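Local coordinates for protein Dye type peroxidase A (Streptomyces lividans 1326, PDB 6GZW) that is a heme-containing dye-decolourising peroxidase that probably uses hydrogen peroxide to oxidise dyes and other organic substrates, at residues A[21-26]-A[198-203]; A[75-80]-A[135-140]; A[107-112]-A[220-225]. All blocks are in the same frame, centred on the assembly; numbering follows the deposited sequence. Where two conformers were deposited one is given.

Contact 1: residues A[21-26]-A[198-203]; sequences GITTPM and RIFVPE
Ile22 sets CD1 at the edge of the Phe200 ring, with CG2 higher above the CE1-CZ bond. The end of its longer branch, CD1, reaches CE1 of Phe200 at 4.0 Å, near the plane of the ring, while CG2 lies 4.2 Å from CZ of the same phenyl group. With CG1 held beside the backbone N (chi1 -56°) and CG2 anti to it, the isoleucine brings both branches to one side of the ring plane. Thr23 joins at the edge through its methyl, CG2 standing 4.4 Å from CZ of Phe200.

The ring is also held from above. CG2 of Ile199, the preceding residue, rests over the centre of one face, 4.1 Å from the plane, and the same methyl lies 4.3 Å from CG2 of Ile22. That one methyl touches both the Phe200 ring and Ile22, and the whole interface is apolar. Beyond the two segments, His18 stacks on Phe200.

The loop 21-26 keeps its shape by its own means: Gly21 N donates to Thr24 OG1 at 2.9 Å in a fairly straight bond (161°), and Arg302 donates to the carbonyl oxygens of Thr24 and Pro25. Facing it, Phe200 is the first residue to leave the helical conformation of helix 195-199, and Ser219 bonds to the carbonyl of Ile199, whose side chain lies about 10 Å from the heme. Packing of this kind, with a loop leading into the first strand set on a helix end of the second half, belongs to the joined ferredoxin-like halves of the dye-decolourising peroxidase fold.

Contact 2: residues A[75-80]-A[135-140]; sequences RDAGPS and ALVAFH
Val137, on the first turns of helix 135-149, pushes its two methyls into the bend of the loop 75-80, a helix-on-loop packing within the ferredoxin-like N-terminal half of the peroxidase. The apolar part is small: CG2 of Val137 meets CB of Ala77 at 3.6 Å, a close methyl-to-methyl approach.

Around this, most of the other neighbours are oxygens in van der Waals contact. CG2 of Val137 also lies 3.7 Å from the carbonyl O of Gly78 and 3.7 Å from OG of Ser80, while CG1, anti to the backbone N (chi1 172°), turns to the carbonyl O of Pro79. The two branches together meet all four residues from Ala77 to Ser80.

Several hydrogen bonds run to residues outside the two segments. Asp134 accepts from the backbone N of Val137 at the start of the helix, and Ser80 is tied by backbone bonds to Gly8 and to Asp133, just ahead of that helix. The second subunit adds charge and aromatic contacts: its Arg176 forms a salt bridge with Asp76, and its His307 meets Phe139 edge-to-face.

Inside the loop, Ser80 OG donates to Gly78 O at 3.0 Å. A glycine in place of Ser80 would probably leave the Gly78 carbonyl without its hydroxyl mate and open a gap beside the valine methyl. The hydroxyl approaches that oxygen from above the carbonyl plane, 61° out of it.

Contact 3: residues A[107-112]-A[220-225]; sequences DPLPDF and YVVVRR
Two successive bends in the Arg224 chain, chi2 -72° and chi3 -77°, kink it on its way to the loop 107-112 and set the guanidinium beside Leu109 and Phe112. The strand that carries it, 219-228, is an inner strand of the antiparallel sheet of the two-halved peroxidase fold, so that a loop of the N-terminal half is packed here onto a strand of the C-terminal half.

Leu109 provides the hydrophobic link. Its CD1 meets CG1 of Val222 tip to tip at 4.0 Å, and the same methyl lies 3.8 Å from NH1 of Arg224 as the leucine and arginine chains run past each other in opposite directions. Phe112, three residues further on, brings its CD2 to 3.9 Å from NH2 of Arg224, with ring and guanidinium planes nearly perpendicular, 84° apart. Within the loop, CB of Pro110 lies 3.8 Å above one face of the Phe112 ring, toward the rim.

The buried guanidinium has its stronger polar partners beyond these segments. Asp115 forms a salt bridge with NH2, His352 takes NE, and Ser355 takes NH1; the side chain is about 6 Å from the heme. A water completes the link to the loop: lying in the guanidinium plane at its edge, it accepts from Arg224 NH1 at 2.9 Å and donates to Pro110 O at 2.8 Å.

In the fold
Contacts 1 and 3 both bring the N-terminal family region onto the C-terminal one, whereas contact 2 stays within the first. Along the chain, contact 2 is nested inside the loop closed by contact 1, and contact 3 crosses both. The centres of contacts 1 and 3 are about 18 Å apart, joined where CG2 of Val201 packs on CE2 of Tyr220 at 3.8 Å, helix 195-199 leading on to strand 219-228. Contact 2 is more remote, about 24 Å from contact 1 and 31 Å from contact 3 between centres. Interleaved segments thus tie the two halves together near the heme, while contact 2, across the chain's centre from contact 3, lies where the second subunit packs.

Contact 1: residues A[21-26]-A[198-203]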
loop_
_atom_site.group_PDB
_atom_site.type_symbol
_atom_site.label_atom_id
_atom_site.label_comp_id
_atom_site.label_asym_id
_atom_site.label_seq_id
_atom_site.Cartn_x
_atom_site.Cartn_y
_atom_site.Cartn_z
ATOM N N GLY A 21 3.249 2.675 -18.978
ATOM C CA GLY A 21 3.705 3.292 -17.736
ATOM C C GLY A 21 4.309 4.686 -17.851
ATOM O O GLY A 21 4.966 5.145 -16.919
ATOM N N ILE A 22 4.124 5.336 -19.008
ATOM C CA ILE A 22 4.624 6.666 -19.253
ATOM C C ILE A 22 3.438 7.596 -19.417
ATOM O O ILE A 22 3.297 8.570 -18.652
ATOM C CB ILE A 22 5.576 6.707 -20.465
ATOM C CG1 ILE A 22 6.726 5.712 -20.272
ATOM C CG2 ILE A 22 6.162 8.109 -20.654
ATOM C CD1 ILE A 22 7.639 5.565 -21.471
ATOM N N THR A 23 2.600 7.324 -20.416
ATOM C CA THR A 23 1.358 8.092 -20.659
ATOM C C THR A 23 0.126 7.443 -20.073
ATOM O O THR A 23 -0.927 8.049 -20.029
ATOM C CB THR A 23 1.094 8.280 -22.184
ATOM O OG1 THR A 23 1.021 7.012 -22.852
ATOM C CG2 THR A 23 2.166 9.125 -22.780
ATOM N N THR A 24 0.263 6.185 -19.626
ATOM C CA THR A 24 -0.786 5.477 -18.943
ATOM C C THR A 24 -1.334 6.299 -17.773
ATOM O O THR A 24 -0.547 6.939 -17.078
ATOM C CB THR A 24 -0.214 4.185 -18.340
ATOM O OG1 THR A 24 0.526 3.508 -19.338
ATOM C CG2 THR A 24 -1.311 3.283 -17.809
ATOM N N PRO A 25 -2.655 6.241 -17.538
ATOM C CA PRO A 25 -3.196 6.910 -16.375
ATOM C C PRO A 25 -2.562 6.419 -15.097
ATOM O O PRO A 25 -2.052 5.290 -15.023
ATOM C CB PRO A 25 -4.662 6.527 -16.394
ATOM C CG PRO A 25 -4.965 6.297 -17.826
ATOM C CD PRO A 25 -3.732 5.604 -18.316
ATOM N N MET A 26 -2.658 7.260 -14.077
ATOM C CA MET A 26 -2.243 6.932 -12.730
ATOM C C MET A 26 -2.888 5.658 -12.213
ATOM O O MET A 26 -4.060 5.392 -12.488
ATOM C CB MET A 26 -2.624 8.087 -11.823
ATOM C CG MET A 26 -1.865 9.361 -12.167
ATOM S SD MET A 26 -0.318 9.574 -11.252
ATOM C CE MET A 26 0.714 8.313 -11.841
ATOM N N ARG A 198 8.880 16.735 -26.424
ATOM C CA ARG A 198 9.276 16.947 -25.020
ATOM C C ARG A 198 9.645 15.643 -24.306
ATOM O O ARG A 198 10.564 15.627 -23.493
ATOM C CB ARG A 198 8.170 17.641 -24.250
ATOM C CG ARG A 198 8.046 19.126 -24.519
ATOM C CD ARG A 198 6.717 19.650 -24.047
ATOM N NE ARG A 198 6.798 21.083 -23.766
ATOM C CZ ARG A 198 5.882 21.774 -23.098
ATOM N NH1 ARG A 198 4.763 21.222 -22.673
ATOM N NH2 ARG A 198 6.097 23.053 -22.850
ATOM N N ILE A 199 8.940 14.574 -24.651
ATOM C CA ILE A 199 8.894 13.373 -23.836
ATOM C C ILE A 199 9.631 12.176 -24.457
ATOM O O ILE A 199 10.196 11.390 -23.712
ATOM C CB ILE A 199 7.422 13.035 -23.532
ATOM C CG1 ILE A 199 6.693 14.236 -22.878
ATOM C CG2 ILE A 199 7.290 11.793 -22.639
ATOM C CD1 ILE A 199 7.438 14.869 -21.729
ATOM N N PHE A 200 9.663 12.045 -25.789
ATOM C CA PHE A 200 10.227 10.834 -26.411
ATOM C C PHE A 200 11.401 11.105 -27.335
ATOM O O PHE A 200 11.436 12.121 -28.057
ATOM C CB PHE A 200 9.153 10.097 -27.200
ATOM C CG PHE A 200 8.056 9.515 -26.347
ATOM C CD1 PHE A 200 8.313 8.468 -25.469
ATOM C CD2 PHE A 200 6.744 9.971 -26.461
ATOM C CE1 PHE A 200 7.291 7.924 -24.684
ATOM C CE2 PHE A 200 5.728 9.441 -25.683
ATOM C CZ PHE A 200 5.995 8.404 -24.802
ATOM N N VAL A 201 12.355 10.179 -27.311
ATOM C CA VAL A 201 13.467 10.171 -28.243
ATOM C C VAL A 201 12.834 9.889 -29.610
ATOM O O VAL A 201 11.947 9.044 -29.707
ATOM C CB VAL A 201 14.508 9.078 -27.876
ATOM C CG1 VAL A 201 15.627 8.968 -28.922
ATOM C CG2 VAL A 201 15.163 9.364 -26.534
ATOM N N PRO A 202 13.235 10.633 -30.667
ATOM C CA PRO A 202 12.598 10.451 -31.983
ATOM C C PRO A 202 12.839 9.072 -32.641
ATOM O O PRO A 202 13.753 8.347 -32.231
ATOM C CB PRO A 202 13.205 11.579 -32.850
ATOM C CG PRO A 202 14.321 12.160 -32.085
ATOM C CD PRO A 202 14.203 11.742 -30.648
ATOM N N GLU A 203 12.002 8.727 -33.627
ATOM C CA GLU A 203 12.142 7.473 -34.391
ATOM C C GLU A 203 13.502 7.365 -35.053
ATOM O O GLU A 203 14.045 6.264 -35.124
ATOM C CB GLU A 203 11.063 7.334 -35.472
ATOM C CG GLU A 203 9.677 7.003 -34.954
ATOM C CD GLU A 203 8.641 6.903 -36.059
ATOM O OE1 GLU A 203 7.492 7.327 -35.833
ATOM O OE2 GLU A 203 8.972 6.405 -37.155
#

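Contact 2: residues A[75-80]-A[135-140]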
loop_
_atom_site.group_PDB
_atom_site.type_symbol
_atom_site.label_atom_id
_atom_site.label_comp_id
_atom_site.label_asym_id
_atom_site.label_seq_id
_atom_site.Cartn_x
_atom_site.Cartn_y
_atom_site.Cartn_z
ATOM N N ARG A 75 -4.906 -14.674 -9.182
ATOM C CA ARG A 75 -5.913 -15.465 -9.802
ATOM C C ARG A 75 -7.304 -14.890 -9.481
ATOM O O ARG A 75 -7.560 -14.419 -8.342
ATOM C CB ARG A 75 -5.745 -16.927 -9.355
ATOM C CG ARG A 75 -6.617 -17.902 -10.083
ATOM C CD ARG A 75 -6.214 -19.300 -9.709
ATOM N NE ARG A 75 -6.974 -20.265 -10.473
ATOM C CZ ARG A 75 -6.552 -21.473 -10.833
ATOM N NH1 ARG A 75 -5.316 -21.901 -10.557
ATOM N NH2 ARG A 75 -7.380 -22.262 -11.522
ATOM N N ASP A 76 -8.155 -14.919 -10.521
ATOM C CA ASP A 76 -9.544 -14.432 -10.552
ATOM C C ASP A 76 -9.671 -12.927 -10.789
ATOM O O ASP A 76 -10.764 -12.457 -11.133
ATOM C CB ASP A 76 -10.355 -14.827 -9.326
ATOM C CG ASP A 76 -10.358 -16.351 -9.077
ATOM O OD1 ASP A 76 -10.652 -17.137 -10.034
ATOM O OD2 ASP A 76 -10.042 -16.750 -7.935
ATOM N N ALA A 77 -8.589 -12.181 -10.551
ATOM C CA ALA A 77 -8.603 -10.747 -10.796
ATOM C C ALA A 77 -8.439 -10.513 -12.292
ATOM O O ALA A 77 -7.829 -11.308 -12.998
ATOM C CB ALA A 77 -7.479 -10.036 -10.038
ATOM N N GLY A 78 -9.008 -9.421 -12.795
ATOM C CA GLY A 78 -8.734 -8.992 -14.169
ATOM C C GLY A 78 -7.375 -8.318 -14.216
ATOM O O GLY A 78 -6.694 -8.190 -13.170
ATOM N N PRO A 79 -6.949 -7.838 -15.408
ATOM C CA PRO A 79 -5.635 -7.201 -15.535
ATOM C C PRO A 79 -5.457 -5.960 -14.612
ATOM O O PRO A 79 -4.319 -5.598 -14.287
ATOM C CB PRO A 79 -5.584 -6.778 -17.000
ATOM C CG PRO A 79 -6.631 -7.599 -17.705
ATOM C CD PRO A 79 -7.604 -8.094 -16.709
ATOM N N SER A 80 -6.568 -5.317 -14.234
ATOM C CA SER A 80 -6.562 -4.204 -13.266
ATOM C C SER A 80 -5.563 -3.089 -13.653
ATOM O O SER A 80 -4.834 -2.522 -12.800
ATOM C CB SER A 80 -6.261 -4.689 -11.843
ATOM O OG SER A 80 -7.126 -5.730 -11.457
ATOM N N ALA A 135 -3.938 -4.435 -5.521
ATOM C CA ALA A 135 -2.680 -4.684 -4.815
ATOM C C ALA A 135 -2.183 -6.123 -4.990
ATOM O O ALA A 135 -0.987 -6.354 -4.936
ATOM C CB ALA A 135 -2.790 -4.324 -3.319
ATOM N N LEU A 136 -3.087 -7.089 -5.119
ATOM C CA LEU A 136 -2.671 -8.475 -5.354
ATOM C C LEU A 136 -2.094 -8.632 -6.749
ATOM O O LEU A 136 -1.020 -9.236 -6.920
ATOM C CB LEU A 136 -3.801 -9.487 -5.110
ATOM C CG LEU A 136 -4.427 -9.478 -3.707
ATOM C CD1 LEU A 136 -5.358 -10.670 -3.557
ATOM C CD2 LEU A 136 -3.386 -9.433 -2.600
ATOM N N VAL A 137 -2.761 -8.028 -7.737
ATOM C CA VAL A 137 -2.207 -7.990 -9.100
ATOM C C VAL A 137 -0.834 -7.355 -9.085
ATOM O O VAL A 137 0.115 -7.858 -9.698
ATOM C CB VAL A 137 -3.150 -7.242 -10.088
ATOM C CG1 VAL A 137 -2.484 -7.035 -11.433
ATOM C CG2 VAL A 137 -4.468 -7.995 -10.238
ATOM N N ALA A 138 -0.694 -6.213 -8.402
ATOM C CA ALA A 138 0.583 -5.570 -8.379
ATOM C C ALA A 138 1.680 -6.412 -7.707
ATOM O O ALA A 138 2.792 -6.512 -8.211
ATOM C CB ALA A 138 0.474 -4.216 -7.682
ATOM N N PHE A 139 1.366 -6.967 -6.544
ATOM C CA PHE A 139 2.352 -7.768 -5.811
ATOM C C PHE A 139 2.784 -8.998 -6.622
ATOM O O PHE A 139 3.967 -9.315 -6.753
ATOM C CB PHE A 139 1.843 -8.234 -4.468
ATOM C CG PHE A 139 2.882 -9.007 -3.713
ATOM C CD1 PHE A 139 3.891 -8.347 -3.035
ATOM C CD2 PHE A 139 2.938 -10.401 -3.799
ATOM C CE1 PHE A 139 4.932 -9.043 -2.427
ATOM C CE2 PHE A 139 3.971 -11.095 -3.196
ATOM C CZ PHE A 139 4.954 -10.439 -2.483
ATOM N N HIS A 140 1.798 -9.658 -7.193
ATOM C CA HIS A 140 2.058 -10.836 -8.023
ATOM C C HIS A 140 3.034 -10.486 -9.150
ATOM O O HIS A 140 3.953 -11.246 -9.415
ATOM C CB HIS A 140 0.742 -11.361 -8.579
ATOM C CG HIS A 140 0.861 -12.422 -9.630
ATOM N ND1 HIS A 140 0.684 -12.163 -10.974
ATOM C CD2 HIS A 140 1.048 -13.757 -9.526
ATOM C CE1 HIS A 140 0.810 -13.297 -11.651
ATOM N NE2 HIS A 140 1.030 -14.278 -10.794
#

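Contact 3: residues A[107-112]-A[220-225]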
loop_
_atom_site.group_PDB
_atom_site.type_symbol
_atom_site.label_atom_id
_atom_site.label_comp_id
_atom_site.label_asym_id
_atom_site.label_seq_id
_atom_site.Cartn_x
_atom_site.Cartn_y
_atom_site.Cartn_z
ATOM N N ASP A 107 24.391 10.571 -18.318
ATOM C CA ASP A 107 25.444 11.169 -17.507
ATOM C C ASP A 107 24.885 11.526 -16.118
ATOM O O ASP A 107 23.717 11.925 -16.019
ATOM C CB ASP A 107 26.023 12.440 -18.141
ATOM C CG ASP A 107 26.916 12.166 -19.343
ATOM O OD1 ASP A 107 27.243 10.999 -19.638
ATOM O OD2 ASP A 107 27.274 13.170 -19.999
ATOM N N PRO A 108 25.695 11.349 -15.063
ATOM C CA PRO A 108 25.148 11.500 -13.700
ATOM C C PRO A 108 24.469 12.842 -13.461
ATOM O O PRO A 108 24.936 13.874 -13.940
ATOM C CB PRO A 108 26.375 11.353 -12.791
ATOM C CG PRO A 108 27.569 11.348 -13.700
ATOM C CD PRO A 108 27.085 10.880 -15.032
ATOM N N LEU A 109 23.381 12.829 -12.693
ATOM C CA LEU A 109 22.691 14.055 -12.325
ATOM C C LEU A 109 23.628 14.915 -11.491
ATOM O O LEU A 109 24.541 14.378 -10.857
ATOM C CB LEU A 109 21.410 13.741 -11.523
ATOM C CG LEU A 109 20.332 12.905 -12.234
ATOM C CD1 LEU A 109 19.260 12.351 -11.278
ATOM C CD2 LEU A 109 19.677 13.690 -13.342
ATOM N N PRO A 110 23.412 16.251 -11.474
ATOM C CA PRO A 110 24.184 17.087 -10.549
ATOM C C PRO A 110 24.064 16.642 -9.093
ATOM O O PRO A 110 23.058 16.043 -8.696
ATOM C CB PRO A 110 23.559 18.475 -10.721
ATOM C CG PRO A 110 22.965 18.455 -12.094
ATOM C CD PRO A 110 22.492 17.050 -12.311
ATOM N N ASP A 111 25.092 16.914 -8.302
ATOM C CA ASP A 111 24.978 16.803 -6.870
ATOM C C ASP A 111 24.374 18.112 -6.408
ATOM O O ASP A 111 25.080 19.093 -6.227
ATOM C CB ASP A 111 26.341 16.512 -6.220
ATOM C CG ASP A 111 26.907 15.161 -6.649
ATOM O OD1 ASP A 111 26.359 14.106 -6.252
ATOM O OD2 ASP A 111 27.892 15.142 -7.420
ATOM N N PHE A 112 23.047 18.152 -6.273
ATOM C CA PHE A 112 22.350 19.374 -5.857
ATOM C C PHE A 112 22.643 19.669 -4.406
ATOM O O PHE A 112 22.764 18.739 -3.603
ATOM C CB PHE A 112 20.838 19.250 -6.066
ATOM C CG PHE A 112 20.448 18.956 -7.478
ATOM C CD1 PHE A 112 20.357 19.979 -8.414
ATOM C CD2 PHE A 112 20.203 17.647 -7.894
ATOM C CE1 PHE A 112 19.992 19.699 -9.729
ATOM C CE2 PHE A 112 19.826 17.374 -9.196
ATOM C CZ PHE A 112 19.743 18.409 -10.124
ATOM N N TYR A 220 13.651 9.099 -20.974
ATOM C CA TYR A 220 14.539 9.065 -19.815
ATOM C C TYR A 220 13.665 9.349 -18.584
ATOM O O TYR A 220 12.925 10.325 -18.562
ATOM C CB TYR A 220 15.705 10.059 -19.930
ATOM C CG TYR A 220 16.614 9.612 -21.040
ATOM C CD1 TYR A 220 17.596 8.653 -20.806
ATOM C CD2 TYR A 220 16.425 10.058 -22.326
ATOM C CE1 TYR A 220 18.377 8.162 -21.834
ATOM C CE2 TYR A 220 17.218 9.577 -23.367
ATOM C CZ TYR A 220 18.185 8.639 -23.102
ATOM O OH TYR A 220 18.987 8.135 -24.084
ATOM N N VAL A 221 13.770 8.472 -17.586
ATOM C CA VAL A 221 13.056 8.640 -16.312
ATOM C C VAL A 221 14.039 9.094 -15.231
ATOM O O VAL A 221 15.161 8.580 -15.136
ATOM C CB VAL A 221 12.279 7.359 -15.928
ATOM C CG1 VAL A 221 13.184 6.185 -15.632
ATOM C CG2 VAL A 221 11.346 7.609 -14.740
ATOM N N VAL A 222 13.624 10.081 -14.443
ATOM C CA VAL A 222 14.303 10.427 -13.203
ATOM C C VAL A 222 13.325 10.115 -12.087
ATOM O O VAL A 222 12.201 10.626 -12.096
ATOM C CB VAL A 222 14.737 11.906 -13.168
ATOM C CG1 VAL A 222 15.270 12.293 -11.786
ATOM C CG2 VAL A 222 15.764 12.153 -14.267
ATOM N N VAL A 223 13.746 9.229 -11.182
ATOM C CA VAL A 223 13.019 8.843 -9.971
ATOM C C VAL A 223 13.663 9.606 -8.827
ATOM O O VAL A 223 14.899 9.602 -8.703
ATOM C CB VAL A 223 13.178 7.338 -9.724
ATOM C CG1 VAL A 223 12.507 6.904 -8.427
ATOM C CG2 VAL A 223 12.648 6.559 -10.904
ATOM N N ARG A 224 12.839 10.232 -7.987
ATOM C CA ARG A 224 13.309 10.840 -6.728
ATOM C C ARG A 224 12.404 10.423 -5.605
ATOM O O ARG A 224 11.179 10.590 -5.702
ATOM C CB ARG A 224 13.324 12.383 -6.814
ATOM C CG ARG A 224 14.094 12.927 -8.022
ATOM C CD ARG A 224 15.599 12.776 -7.896
ATOM N NE ARG A 224 16.156 13.788 -7.000
ATOM C CZ ARG A 224 17.426 14.191 -6.992
ATOM N NH1 ARG A 224 18.343 13.616 -7.786
ATOM N NH2 ARG A 224 17.794 15.172 -6.152
ATOM N N ARG A 225 12.991 9.866 -4.544
ATOM C CA ARG A 225 12.260 9.557 -3.334
ATOM C C ARG A 225 12.323 10.854 -2.523
ATOM O O ARG A 225 13.352 11.149 -1.931
ATOM C CB ARG A 225 12.891 8.392 -2.558
ATOM C CG ARG A 225 12.110 7.995 -1.301
ATOM C CD ARG A 225 12.920 7.042 -0.439
ATOM N NE ARG A 225 12.208 6.634 0.773
ATOM C CZ ARG A 225 11.234 5.718 0.808
ATOM N NH1 ARG A 225 10.812 5.133 -0.306
ATOM N NH2 ARG A 225 10.655 5.401 1.957
HETATM O O HOH W 1 21.211 14.285 -7.638
#